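PDB 3P43: putative uncharacterized protein from Methanosarcina barkeri str. Fusaro, which probably acts as a manganese-dependent phosphoesterase of the LigD family, trimming 3' ends of DNA during repair. Local coordinates for residues Leu110-Glu114 / Glu115-Val119. Sequence-based numbering, arbitrary orientation.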
loop_
_atom_site.group_PDB
_atom_site.type_symbol
_atom_site.label_atom_id
_atom_site.label_comp_id
_atom_site.label_asym_id
_atom_site.label_seq_id
_atom_site.Cartn_x
_atom_site.Cartn_y
_atom_site.Cartn_z
ATOM N N LEU A 110 -0.523 3.232 13.928
ATOM C CA LEU A 110 0.212 4.314 13.289
ATOM C C LEU A 110 1.220 4.895 14.266
ATOM O O LEU A 110 0.846 5.413 15.313
ATOM C CB LEU A 110 -0.743 5.407 12.811
ATOM C CG LEU A 110 -0.123 6.632 12.138
ATOM C CD1 LEU A 110 0.436 6.267 10.768
ATOM C CD2 LEU A 110 -1.144 7.758 12.022
ATOM N N LEU A 111 2.499 4.807 13.918
ATOM C CA LEU A 111 3.562 5.230 14.817
ATOM C C LEU A 111 3.942 6.679 14.578
ATOM O O LEU A 111 4.289 7.397 15.510
ATOM C CB LEU A 111 4.792 4.333 14.656
ATOM C CG LEU A 111 4.509 2.843 14.857
ATOM C CD1 LEU A 111 5.789 2.037 14.748
ATOM C CD2 LEU A 111 3.825 2.606 16.201
ATOM N N LYS A 112 3.856 7.107 13.326
ATOM C CA LYS A 112 4.322 8.426 12.934
ATOM C C LYS A 112 3.732 8.776 11.577
ATOM O O LYS A 112 3.586 7.909 10.714
ATOM C CB LYS A 112 5.854 8.430 12.858
ATOM C CG LYS A 112 6.488 9.737 12.398
ATOM C CD LYS A 112 7.998 9.566 12.227
ATOM C CE LYS A 112 8.664 10.806 11.645
ATOM N NZ LYS A 112 9.199 11.715 12.695
ATOM N N ARG A 113 3.372 10.039 11.397
ATOM C CA ARG A 113 2.926 10.506 10.093
ATOM C C ARG A 113 3.236 11.970 9.902
ATOM O O ARG A 113 2.863 12.815 10.719
ATOM C CB ARG A 113 1.430 10.275 9.868
ATOM C CG ARG A 113 0.934 10.952 8.598
ATOM C CD ARG A 113 -0.365 10.369 8.076
ATOM N NE ARG A 113 -0.717 10.954 6.784
ATOM C CZ ARG A 113 -1.962 11.149 6.357
ATOM N NH1 ARG A 113 -2.988 10.810 7.122
ATOM N NH2 ARG A 113 -2.180 11.697 5.168
ATOM N N GLU A 114 3.920 12.261 8.807
ATOM C CA GLU A 114 4.238 13.623 8.431
ATOM C C GLU A 114 4.102 13.693 6.924
ATOM O O GLU A 114 3.904 12.670 6.276
ATOM C CB GLU A 114 5.656 13.987 8.893
ATOM C CG GLU A 114 5.776 14.122 10.408
ATOM C CD GLU A 114 7.212 14.256 10.896
ATOM O OE1 GLU A 114 8.151 14.041 10.093
ATOM O OE2 GLU A 114 7.394 14.570 12.096
ATOM N N GLU A 115 4.186 14.894 6.366
ATOM C CA GLU A 115 4.009 15.072 4.931
ATOM C C GLU A 115 4.848 14.074 4.113
ATOM O O GLU A 115 4.348 13.461 3.164
ATOM C CB GLU A 115 4.325 16.518 4.532
ATOM C CG GLU A 115 4.327 16.797 3.035
ATOM C CD GLU A 115 2.950 16.714 2.393
ATOM O OE1 GLU A 115 1.962 16.420 3.103
ATOM O OE2 GLU A 115 2.860 16.948 1.165
ATOM N N ARG A 116 6.110 13.893 4.496
ATOM C CA ARG A 116 7.024 13.046 3.728
ATOM C C ARG A 116 7.395 11.722 4.387
ATOM O O ARG A 116 8.337 11.058 3.953
ATOM C CB ARG A 116 8.318 13.797 3.415
ATOM C CG ARG A 116 8.222 14.799 2.281
ATOM C CD ARG A 116 9.619 15.170 1.796
ATOM N NE ARG A 116 10.549 15.306 2.909
ATOM C CZ ARG A 116 11.465 14.403 3.244
ATOM N NH1 ARG A 116 11.600 13.289 2.536
ATOM N NH2 ARG A 116 12.261 14.627 4.283
ATOM N N GLU A 117 6.675 11.327 5.426
ATOM C CA GLU A 117 7.053 10.117 6.135
ATOM C C GLU A 117 5.886 9.486 6.865
ATOM O O GLU A 117 5.086 10.178 7.495
ATOM C CB GLU A 117 8.206 10.389 7.106
ATOM C CG GLU A 117 8.758 9.131 7.770
ATOM C CD GLU A 117 9.938 9.416 8.696
ATOM O OE1 GLU A 117 10.300 10.601 8.868
ATOM O OE2 GLU A 117 10.503 8.451 9.254
ATOM N N ILE A 118 5.795 8.165 6.750
ATOM C CA ILE A 118 4.780 7.386 7.440
ATOM C C ILE A 118 5.414 6.127 8.015
ATOM O O ILE A 118 6.115 5.397 7.311
ATOM C CB ILE A 118 3.613 7.021 6.505
ATOM C CG1 ILE A 118 2.935 8.299 6.000
ATOM C CG2 ILE A 118 2.616 6.127 7.223
ATOM C CD1 ILE A 118 1.753 8.070 5.083
ATOM N N VAL A 119 5.187 5.891 9.301
ATOM C CA VAL A 119 5.694 4.694 9.958
ATOM C C VAL A 119 4.532 3.986 10.637
ATOM O O VAL A 119 3.798 4.593 11.411
ATOM C CB VAL A 119 6.763 5.029 11.009
ATOM C CG1 VAL A 119 7.373 3.742 11.577
ATOM C CG2 VAL A 119 7.838 5.921 10.412
#
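Lys112 lays CE over one face of the Glu117 carboxylate, OE1 3.2 Å from CE, while the guanidinium of Arg113 meets Ile118 CD1 obliquely through NE at 4.2 Å. The Lys112 chain runs straight to CE and bends only at its last torsion (chi4 94°), which carries NZ to Glu114 in a salt bridge whose hydrogen bond, NZ to Glu114 OE2 at 3.4 Å, is weak; Glu117 OE1 stays 4.1 Å from NZ, near enough for attraction but beyond a salt bridge. One lysine thus sits beside two acids and probably eases the repulsion between their carboxylates. With an alanine in place of Glu117, the methylene end of Lys112 would probably lose the carboxylate face it packs on, and NZ would keep, of the two acids, only its weak bond to Glu114.

The segments form a beta hairpin with a two-residue loop, Glu115 and Arg116, at the corners of a type I turn from Glu114 to Glu117; both residues suit a solvent-facing bend. The Glu114 N to Glu117 O bond is short (2.7 Å) and nearly straight, whereas Glu117 N reaches Glu114 O from above the carbonyl plane. Farther along, Val119 N bonds Lys112 O almost linearly (175°). Val119 O then takes two donors, Leu111 N and Lys112 N, the signature of a classic beta bulge. Leu111 CD1 rests on Val119 CG1 there, and the branched Val119 also packs on Lys112 CB, its compact shape suiting a buried strand site.

The hairpin joins strand 98-114 to strand 117-123, which pairs in turn with strand 130-135; there Arg135 salt-bridges Glu115, and its carbonyl takes Arg116 NH1. Ile118 faces Leu48, Met50 and Trp57 of strands 42-50 and 53-59 in the barrel-like sheet, while Val119 and Leu111 touch Ile130.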